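Local coordinates for pollen receptor-like kinase 3 (Arabidopsis thaliana, PDB 5WLS), which probably acts in cell-surface signalling in pollen as a receptor-like serine/threonine kinase, its leucine-rich repeat extracellular domain resembling that of the SERK co-receptors, at residues Arg72-Leu77 with Leu95-Ser100; Asn99-Glu104 with Asp122-Ser127; Gln149-Ile154 with Asp173-Ile178. All blocks are in the same frame, centred on the assembly; numbering follows the deposited sequence.

Contact 1 of 3, residues Arg72-Leu77 with Leu95-Ser100. With NAG (2-acetamido-2-deoxy-beta-D-glucopyranose), chain C.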
loop_
_atom_site.group_PDB
_atom_site.type_symbol
_atom_site.label_atom_id
_atom_site.label_comp_id
_atom_site.label_asym_id
_atom_site.label_seq_id
_atom_site.Cartn_x
_atom_site.Cartn_y
_atom_site.Cartn_z
ATOM N N ARG A 72 6.540 4.561 2.944
ATOM C CA ARG A 72 6.073 3.922 4.175
ATOM C C ARG A 72 5.590 5.022 5.116
ATOM O O ARG A 72 6.395 5.742 5.716
ATOM C CB ARG A 72 7.164 3.066 4.809
ATOM C CG ARG A 72 6.910 2.697 6.265
ATOM C CD ARG A 72 7.983 1.763 6.801
ATOM N NE ARG A 72 7.454 0.839 7.801
ATOM C CZ ARG A 72 8.115 -0.215 8.270
ATOM N NH1 ARG A 72 9.333 -0.481 7.824
ATOM N NH2 ARG A 72 7.561 -0.999 9.184
ATOM N N LEU A 73 4.273 5.150 5.234
ATOM C CA LEU A 73 3.624 6.193 6.020
ATOM C C LEU A 73 2.780 5.581 7.128
ATOM O O LEU A 73 1.664 6.027 7.399
ATOM C CB LEU A 73 2.771 7.085 5.124
ATOM C CG LEU A 73 3.509 7.724 3.947
ATOM C CD1 LEU A 73 2.547 8.343 2.968
ATOM C CD2 LEU A 73 4.458 8.772 4.465
ATOM N N ASP A 74 3.317 4.550 7.782
ATOM C CA ASP A 74 2.538 3.776 8.740
ATOM C C ASP A 74 2.119 4.599 9.953
ATOM O O ASP A 74 2.799 5.539 10.369
ATOM C CB ASP A 74 3.344 2.564 9.215
ATOM C CG ASP A 74 3.612 1.568 8.100
ATOM O OD1 ASP A 74 2.806 1.509 7.147
ATOM O OD2 ASP A 74 4.628 0.836 8.173
ATOM N N ASN A 75 0.957 4.249 10.493
ATOM C CA ASN A 75 0.430 4.781 11.752
ATOM C C ASN A 75 0.431 6.316 11.782
ATOM O O ASN A 75 1.156 6.963 12.543
ATOM C CB ASN A 75 1.174 4.187 12.967
ATOM C CG ASN A 75 1.174 2.678 12.958
ATOM O OD1 ASN A 75 0.130 2.056 13.131
ATOM N ND2 ASN A 75 2.348 2.079 12.789
ATOM N N ASN A 76 -0.407 6.890 10.926
ATOM C CA ASN A 76 -0.681 8.320 10.965
ATOM C C ASN A 76 -2.196 8.471 10.926
ATOM O O ASN A 76 -2.951 7.567 11.305
ATOM C CB ASN A 76 0.020 9.044 9.807
ATOM C CG ASN A 76 1.507 9.216 10.037
ATOM O OD1 ASN A 76 1.932 10.071 10.814
ATOM N ND2 ASN A 76 2.309 8.416 9.343
ATOM N N LEU A 77 -2.658 9.629 10.468
ATOM C CA LEU A 77 -4.081 9.939 10.448
ATOM C C LEU A 77 -4.528 10.350 9.054
ATOM O O LEU A 77 -5.443 11.165 8.906
ATOM C CB LEU A 77 -4.408 11.034 11.460
ATOM C CG LEU A 77 -3.915 10.800 12.887
ATOM C CD1 LEU A 77 -4.153 12.033 13.745
ATOM C CD2 LEU A 77 -4.617 9.592 13.483
ATOM N N LEU A 95 3.512 1.092 1.736
ATOM C CA LEU A 95 3.180 0.715 3.102
ATOM C C LEU A 95 2.409 1.861 3.744
ATOM O O LEU A 95 2.980 2.913 4.052
ATOM C CB LEU A 95 4.439 0.386 3.896
ATOM C CG LEU A 95 4.880 -1.081 3.903
ATOM C CD1 LEU A 95 5.051 -1.631 2.494
ATOM C CD2 LEU A 95 6.163 -1.236 4.699
ATOM N N LEU A 96 1.115 1.644 3.961
ATOM C CA LEU A 96 0.232 2.639 4.554
ATOM C C LEU A 96 -0.536 2.062 5.749
ATOM O O LEU A 96 -1.686 2.403 5.943
ATOM C CB LEU A 96 -0.740 3.197 3.501
ATOM C CG LEU A 96 -0.116 3.849 2.261
ATOM C CD1 LEU A 96 -1.184 4.186 1.240
ATOM C CD2 LEU A 96 0.673 5.093 2.656
ATOM N N SER A 97 0.077 1.166 6.528
ATOM C CA SER A 97 -0.546 0.521 7.682
ATOM C C SER A 97 -1.148 1.501 8.679
ATOM O O SER A 97 -0.668 2.629 8.863
ATOM C CB SER A 97 0.486 -0.339 8.391
ATOM O OG SER A 97 0.736 -1.560 7.712
ATOM N N ASN A 98 -2.288 1.092 9.215
ATOM C CA ASN A 98 -3.032 1.822 10.245
ATOM C C ASN A 98 -3.147 3.332 9.884
ATOM O O ASN A 98 -2.542 4.215 10.509
ATOM C CB ASN A 98 -2.362 1.718 11.630
ATOM C CG ASN A 98 -1.717 0.454 11.922
ATOM O OD1 ASN A 98 -0.745 0.201 11.300
ATOM N ND2 ASN A 98 -2.117 -0.207 12.961
ATOM N N ASN A 99 -3.811 3.630 8.764
ATOM C CA ASN A 99 -4.197 5.006 8.450
ATOM C C ASN A 99 -5.714 4.992 8.327
ATOM O O ASN A 99 -6.359 3.996 8.659
ATOM C CB ASN A 99 -3.511 5.549 7.186
ATOM C CG ASN A 99 -2.108 6.128 7.441
ATOM O OD1 ASN A 99 -1.941 7.174 8.091
ATOM N ND2 ASN A 99 -1.102 5.409 6.986
ATOM N N SER A 100 -6.310 6.100 7.890
ATOM C CA SER A 100 -7.770 6.168 7.825
ATOM C C SER A 100 -8.264 6.460 6.410
ATOM O O SER A 100 -9.268 7.150 6.211
ATOM C CB SER A 100 -8.325 7.195 8.810
ATOM O OG SER A 100 -8.046 6.804 10.142
HETATM C C1 NAG C . -1.694 -1.465 13.510
HETATM C C2 NAG C . -0.228 -1.802 13.728
HETATM C C3 NAG C . -0.087 -3.017 14.635
HETATM C C4 NAG C . -0.734 -2.782 15.993
HETATM C C5 NAG C . -2.184 -2.262 15.772
HETATM C C6 NAG C . -2.787 -1.664 17.035
HETATM C C7 NAG C . 1.677 -1.572 12.204
HETATM C C8 NAG C . 2.259 -1.905 10.913
HETATM N N2 NAG C . 0.459 -2.064 12.464
HETATM O O3 NAG C . 1.298 -3.375 14.737
HETATM O O4 NAG C . -0.873 -4.046 16.647
HETATM O O5 NAG C . -2.324 -1.261 14.745
HETATM O O6 NAG C . -1.842 -0.938 17.821
HETATM O O7 NAG C . 2.273 -0.849 13.032
HETATM O O HOH W 1 -5.410 6.547 11.389
#
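The asparagine ladder of a leucine-rich repeat solenoid passes through this contact, tying Asn-99 to Leu-73 on the preceding turn. ND2 of Asn-99 donates to Leu-73 O at 2.9 Å, almost straight and in the plane of its own amide, yet from above the carbonyl plane. Asn-76 ND2 approaches Leu-73 O at 3.1 Å from the opposite face of that plane, so two amides grip one oxygen of a buried residue; Asn-76 OD1 meanwhile accepts from Leu-51 N and Leu-53 N. Backbone bonds flank this point: Leu-73 N to Leu-95 O (2.8 Å) and Asn-75 N to Ser-97 O (2.8 Å). Asp-74 links both turns. With CG beside its own backbone N (chi1 -65°), it offers OD1 to Ser-97 N in a bent bond of 2.8 Å, on the anti side and tilted out of the carboxylate plane, while OD2 forms a salt bridge with Arg-72 NE at 2.9 Å. An alanine here would probably leave Ser-97 N without this acceptor and free the Arg-72 guanidinium, whose face meets Leu-95 CD2 toward its rim, to turn. Leu-73 and Leu-96 lie alongside each other, CD1 of the former 3.8 Å from CD2 of the latter. Asn-98 carries an N-linked glycan, whose acetamide O7 accepts from Asn-75 ND2 at 2.9 Å. Inward leucines beside a ladder asparagine are the signature of the LxxLxLxxN segment of leucine-rich repeats.

Contact 2 of 3, residues Asn99-Glu104 with Asp122-Ser127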
loop_
_atom_site.group_PDB
_atom_site.type_symbol
_atom_site.label_atom_id
_atom_site.label_comp_id
_atom_site.label_asym_id
_atom_site.label_seq_id
_atom_site.Cartn_x
_atom_site.Cartn_y
_atom_site.Cartn_z
ATOM N N ASN A 99 -3.811 3.630 8.764
ATOM C CA ASN A 99 -4.197 5.006 8.450
ATOM C C ASN A 99 -5.714 4.992 8.327
ATOM O O ASN A 99 -6.359 3.996 8.659
ATOM C CB ASN A 99 -3.511 5.549 7.186
ATOM C CG ASN A 99 -2.108 6.128 7.441
ATOM O OD1 ASN A 99 -1.941 7.174 8.091
ATOM N ND2 ASN A 99 -1.102 5.409 6.986
ATOM N N SER A 100 -6.310 6.100 7.890
ATOM C CA SER A 100 -7.770 6.168 7.825
ATOM C C SER A 100 -8.264 6.460 6.410
ATOM O O SER A 100 -9.268 7.150 6.211
ATOM C CB SER A 100 -8.325 7.195 8.810
ATOM O OG SER A 100 -8.046 6.804 10.142
ATOM N N PHE A 101 -7.574 5.918 5.404
ATOM C CA PHE A 101 -8.047 6.046 4.031
ATOM C C PHE A 101 -9.343 5.270 3.839
ATOM O O PHE A 101 -9.497 4.150 4.330
ATOM C CB PHE A 101 -6.998 5.541 3.039
ATOM C CG PHE A 101 -5.832 6.468 2.851
ATOM C CD1 PHE A 101 -6.005 7.733 2.309
ATOM C CD2 PHE A 101 -4.553 6.061 3.189
ATOM C CE1 PHE A 101 -4.925 8.581 2.132
ATOM C CE2 PHE A 101 -3.470 6.901 3.011
ATOM C CZ PHE A 101 -3.655 8.162 2.481
ATOM N N SER A 102 -10.285 5.888 3.134
ATOM C CA SER A 102 -11.644 5.390 3.009
ATOM C C SER A 102 -12.032 5.332 1.537
ATOM O O SER A 102 -11.345 5.871 0.669
ATOM C CB SER A 102 -12.626 6.235 3.827
ATOM O OG SER A 102 -12.920 7.463 3.185
ATOM N N GLY A 103 -13.152 4.662 1.266
ATOM C CA GLY A 103 -13.728 4.650 -0.065
ATOM C C GLY A 103 -13.301 3.442 -0.874
ATOM O O GLY A 103 -12.543 2.577 -0.428
ATOM N N GLU A 104 -13.811 3.385 -2.100
ATOM C CA GLU A 104 -13.523 2.276 -2.997
ATOM C C GLU A 104 -12.353 2.610 -3.911
ATOM O O GLU A 104 -12.276 3.706 -4.473
ATOM C CB GLU A 104 -14.754 1.924 -3.834
ATOM C CG GLU A 104 -14.520 0.821 -4.852
ATOM C CD GLU A 104 -15.808 0.292 -5.454
ATOM O OE1 GLU A 104 -15.782 -0.800 -6.061
ATOM O OE2 GLU A 104 -16.853 0.958 -5.302
ATOM N N ASP A 122 -3.429 -2.422 5.367
ATOM C CA ASP A 122 -4.208 -2.964 6.468
ATOM C C ASP A 122 -4.700 -1.866 7.405
ATOM O O ASP A 122 -4.042 -0.842 7.606
ATOM C CB ASP A 122 -3.375 -3.970 7.264
ATOM C CG ASP A 122 -2.033 -3.409 7.696
ATOM O OD1 ASP A 122 -1.395 -2.694 6.894
ATOM O OD2 ASP A 122 -1.626 -3.664 8.848
ATOM N N ASN A 123 -5.885 -2.100 7.971
ATOM C CA ASN A 123 -6.440 -1.298 9.061
ATOM C C ASN A 123 -6.685 0.154 8.655
ATOM O O ASN A 123 -6.540 1.078 9.460
ATOM C CB ASN A 123 -5.551 -1.376 10.302
ATOM C CG ASN A 123 -5.498 -2.771 10.881
ATOM O OD1 ASN A 123 -6.529 -3.370 11.183
ATOM N ND2 ASN A 123 -4.289 -3.304 11.031
ATOM N N ASN A 124 -7.069 0.363 7.399
ATOM C CA ASN A 124 -7.677 1.631 7.023
ATOM C C ASN A 124 -9.185 1.436 7.045
ATOM O O ASN A 124 -9.679 0.556 7.759
ATOM C CB ASN A 124 -7.173 2.101 5.658
ATOM C CG ASN A 124 -5.762 2.660 5.726
ATOM O OD1 ASN A 124 -5.536 3.838 5.454
ATOM N ND2 ASN A 124 -4.807 1.817 6.108
ATOM N N ARG A 125 -9.932 2.230 6.288
ATOM C CA ARG A 125 -11.370 2.018 6.159
ATOM C C ARG A 125 -11.769 1.971 4.693
ATOM O O ARG A 125 -12.770 2.559 4.276
ATOM C CB ARG A 125 -12.156 3.080 6.924
ATOM C CG ARG A 125 -11.855 3.087 8.422
ATOM C CD ARG A 125 -12.598 1.962 9.143
ATOM N NE ARG A 125 -12.351 1.955 10.583
ATOM C CZ ARG A 125 -13.153 2.506 11.489
ATOM N NH1 ARG A 125 -14.263 3.123 11.109
ATOM N NH2 ARG A 125 -12.843 2.447 12.778
ATOM N N LEU A 126 -10.982 1.256 3.894
ATOM C CA LEU A 126 -11.308 1.037 2.494
ATOM C C LEU A 126 -12.507 0.106 2.357
ATOM O O LEU A 126 -12.762 -0.753 3.204
ATOM C CB LEU A 126 -10.104 0.461 1.749
ATOM C CG LEU A 126 -8.833 1.316 1.781
ATOM C CD1 LEU A 126 -7.615 0.496 1.385
ATOM C CD2 LEU A 126 -8.978 2.531 0.879
ATOM N N SER A 127 -13.249 0.291 1.269
ATOM C CA SER A 127 -14.517 -0.389 1.063
ATOM C C SER A 127 -14.617 -0.851 -0.384
ATOM O O SER A 127 -13.800 -0.490 -1.236
ATOM C CB SER A 127 -15.700 0.527 1.410
ATOM O OG SER A 127 -15.723 1.655 0.556
HETATM O O HOH W 2 -15.570 3.638 2.532
#
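Strands 100-102 and 125-127 run in the same direction with axes 4.5 Å apart and inclined by 16°, linked where Arg-125 N donates to Phe-101 O at 2.8 Å. They are weakly bonded strands that follow the ladder asparagines of two successive leucine-rich repeats, away from the main parallel sheet. Asn-124 is the ladder residue of the second turn. Its OD1 accepts from Phe-101 N at 2.9 Å, the donor slightly tilted from the carbonyl plane, while ND2 turns the other way to Leu-96 O. The amide lies nearly coplanar with the Phe-101 ring, 7° between their planes, and OD1 sits at the ring edge, 3.3 Å from CD2. The phenylalanine side chain also touches Leu-78 and Pro-83, whereas Phe-101 CB meets Leu-126 CD2 at 4.2 Å. Asn-124 CA adds a CA-H...O contact of 3.2 Å to Asn-99 O. At Gly-103 the chain turns a corner with positive phi (95°), a conformation in which any CB would be jammed against the carbonyl oxygen of Ser-102. The Gly-103 carbonyl accepts from Ser-127 N, which lies well above the carbonyl plane. Ser-127 OG stands between its own backbone N and carbonyl carbon, against the Gly-103 carbonyl carbon, and a single water bridges it to the glycine: 2.8 Å from Ser-127 OG and 2.9 Å from Gly-103 N, whose hydrogen it accepts.

Contact 3 of 3, residues Gln149-Ile154 with Asp173-Ile178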
loop_
_atom_site.group_PDB
_atom_site.type_symbol
_atom_site.label_atom_id
_atom_site.label_comp_id
_atom_site.label_asym_id
_atom_site.label_seq_id
_atom_site.Cartn_x
_atom_site.Cartn_y
_atom_site.Cartn_z
ATOM N N GLN A 149 -12.954 -2.765 5.203
ATOM C CA GLN A 149 -14.357 -3.119 5.043
ATOM C C GLN A 149 -14.641 -3.631 3.634
ATOM O O GLN A 149 -15.748 -3.458 3.112
ATOM C CB GLN A 149 -15.262 -1.944 5.396
ATOM C CG GLN A 149 -15.113 -1.507 6.852
ATOM C CD GLN A 149 -15.911 -0.264 7.178
ATOM O OE1 GLN A 149 -15.514 0.850 6.836
ATOM N NE2 GLN A 149 -17.032 -0.446 7.867
ATOM N N PHE A 150 -13.644 -4.249 2.997
ATOM C CA PHE A 150 -13.806 -4.764 1.643
ATOM C C PHE A 150 -14.960 -5.757 1.579
ATOM O O PHE A 150 -15.161 -6.563 2.491
ATOM C CB PHE A 150 -12.515 -5.451 1.190
ATOM C CG PHE A 150 -11.384 -4.505 0.909
ATOM C CD1 PHE A 150 -11.515 -3.493 -0.030
ATOM C CD2 PHE A 150 -10.195 -4.616 1.608
ATOM C CE1 PHE A 150 -10.468 -2.630 -0.284
ATOM C CE2 PHE A 150 -9.149 -3.751 1.364
ATOM C CZ PHE A 150 -9.287 -2.755 0.418
ATOM N N THR A 151 -15.713 -5.699 0.487
ATOM C CA THR A 151 -16.853 -6.572 0.259
ATOM C C THR A 151 -16.724 -7.189 -1.128
ATOM O O THR A 151 -15.761 -6.937 -1.855
ATOM C CB THR A 151 -18.176 -5.810 0.409
ATOM O OG1 THR A 151 -19.272 -6.728 0.343
ATOM C CG2 THR A 151 -18.314 -4.771 -0.691
ATOM N N GLY A 152 -17.697 -8.016 -1.490
ATOM C CA GLY A 152 -17.662 -8.679 -2.774
ATOM C C GLY A 152 -16.728 -9.875 -2.779
ATOM O O GLY A 152 -16.169 -10.281 -1.756
ATOM N N GLU A 153 -16.557 -10.444 -3.969
ATOM C CA GLU A 153 -15.703 -11.608 -4.140
ATOM C C GLU A 153 -14.255 -11.189 -4.348
ATOM O O GLU A 153 -13.964 -10.091 -4.834
ATOM C CB GLU A 153 -16.161 -12.454 -5.330
ATOM C CG GLU A 153 -17.551 -13.043 -5.189
ATOM C CD GLU A 153 -17.994 -13.780 -6.436
ATOM O OE1 GLU A 153 -18.766 -13.201 -7.229
ATOM O OE2 GLU A 153 -17.569 -14.939 -6.624
ATOM N N ILE A 154 -13.347 -12.079 -3.979
ATOM C CA ILE A 154 -11.918 -11.836 -4.180
ATOM C C ILE A 154 -11.587 -12.080 -5.650
ATOM O O ILE A 154 -11.960 -13.130 -6.193
ATOM C CB ILE A 154 -11.089 -12.737 -3.272
ATOM C CG1 ILE A 154 -11.431 -12.474 -1.805
ATOM C CG2 ILE A 154 -9.602 -12.524 -3.524
ATOM C CD1 ILE A 154 -10.970 -13.568 -0.865
ATOM N N ASP A 173 -15.221 -7.979 4.933
ATOM C CA ASP A 173 -16.547 -8.553 4.756
ATOM C C ASP A 173 -16.660 -9.178 3.374
ATOM O O ASP A 173 -17.661 -9.004 2.671
ATOM C CB ASP A 173 -17.638 -7.506 4.984
ATOM C CG ASP A 173 -19.000 -8.129 5.230
ATOM O OD1 ASP A 173 -19.073 -9.366 5.389
ATOM O OD2 ASP A 173 -20.000 -7.381 5.267
ATOM N N LEU A 174 -15.634 -9.927 2.973
ATOM C CA LEU A 174 -15.609 -10.530 1.650
ATOM C C LEU A 174 -16.581 -11.708 1.586
ATOM O O LEU A 174 -16.943 -12.304 2.603
ATOM C CB LEU A 174 -14.189 -10.972 1.299
ATOM C CG LEU A 174 -13.162 -9.836 1.259
ATOM C CD1 LEU A 174 -11.742 -10.358 1.440
ATOM C CD2 LEU A 174 -13.290 -9.039 -0.034
ATOM N N GLU A 175 -16.991 -12.055 0.362
ATOM C CA GLU A 175 -18.189 -12.867 0.170
ATOM C C GLU A 175 -17.923 -14.207 -0.504
ATOM O O GLU A 175 -18.242 -15.246 0.075
ATOM C CB GLU A 175 -19.228 -12.072 -0.631
ATOM C CG GLU A 175 -19.710 -10.837 0.098
ATOM C CD GLU A 175 -20.650 -9.994 -0.735
ATOM O OE1 GLU A 175 -20.309 -8.825 -1.011
ATOM O OE2 GLU A 175 -21.700 -10.516 -1.166
ATOM N N GLY A 176 -17.367 -14.230 -1.709
ATOM C CA GLY A 176 -17.513 -15.419 -2.530
ATOM C C GLY A 176 -16.743 -16.652 -2.101
ATOM O O GLY A 176 -16.284 -16.757 -0.960
ATOM N N GLU A 177 -16.615 -17.606 -3.019
ATOM C CA GLU A 177 -15.655 -18.684 -2.850
ATOM C C GLU A 177 -14.254 -18.093 -2.882
ATOM O O GLU A 177 -13.955 -17.230 -3.715
ATOM C CB GLU A 177 -15.808 -19.709 -3.973
ATOM C CG GLU A 177 -14.837 -20.881 -3.892
ATOM C CD GLU A 177 -14.772 -21.675 -5.182
ATOM O OE1 GLU A 177 -15.011 -22.900 -5.150
ATOM O OE2 GLU A 177 -14.561 -21.048 -6.243
ATOM N N ILE A 178 -13.396 -18.533 -1.975
ATOM C CA ILE A 178 -12.004 -18.089 -2.084
ATOM C C ILE A 178 -11.401 -18.664 -3.361
ATOM O O ILE A 178 -11.515 -19.879 -3.605
ATOM C CB ILE A 178 -11.206 -18.500 -0.850
ATOM C CG1 ILE A 178 -11.536 -17.551 0.302
ATOM C CG2 ILE A 178 -9.710 -18.489 -1.142
ATOM C CD1 ILE A 178 -10.806 -17.849 1.567
#
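Glu-175 OE1 is gripped by two donors from the turn before it: Thr-151 OG1 at 2.7 Å and Gly-152 N at 2.8 Å. Both meet the oxygen on its anti side but from opposite faces of the carboxylate plane, an arrangement that would hold the group against rotation. The threonine hydroxyl is placed for this by lying anti to its own backbone N (chi1 -173°), and its side chain runs alongside that of Glu-175. The other oxygen, Glu-175 OE2, forms a salt bridge with Arg-197, which also pairs with Asp-173 OD2; with these donors and the arginine close by, the carboxylate is likely to stay ionised. The backbones return the bond, Glu-175 N donating to Gly-152 O at 2.9 Å from above the carbonyl plane, so glycine and glutamate are joined in both directions. Two residues earlier on each segment, Asp-173 N reaches Phe-150 O at 2.8 Å, nearly in line with the C=O bond. These are successive leucine-rich repeats, and the Gly-Glu-Ile sequence in each belongs to the GxIP portion of the plant-type repeat; Asn-172 of the ladder accepts from Phe-150 N. On the inner side Leu-174 is wedged between two apolar neighbours: its CD2 lies 3.9 Å from Phe-150 CB, and its CD1 3.9 Å from Ile-154 CG1, the leucine and isoleucine side chains crossing at about a right angle. Ile-154 then runs alongside Ile-178, CD1 of the former 4.2 Å from CG1 of the latter. Gly-176 lets Glu-153 pass closely, with the glutamate CG 3.6 Å from the glycine CA; with Glu-153 so placed, a CB at Gly-176 would probably run into that CG. Gly-176 and Ile-178 are both backbone-bonded to Cys-199, a partner in the disulfide with Cys-207.

Each contact joins corresponding parts of neighbouring repeats; contact 1 lies earlier on the turn, contacts 2 and 3 at the same later point. Contact 1, largely buried, lies where the main parallel sheet gives way to the ladder, and its chemistry is that of side-chain amides and a carboxylate satisfying backbone groups. Contact 2 shares Asn-99 and Ser-100 with it and is tied to it again by Ser-97 OG and Asp-122 OD1; partly buried, it combines backbone bonds with a ladder amide and a water at its outer end. In contact 3, nearer the C-terminal end, a glutamate oxygen takes the glycine N-H that the water accepts in contact 2. Phe-150 packs against Leu-126, joining contacts 2 and 3, whereas contacts 1 and 3 do not touch.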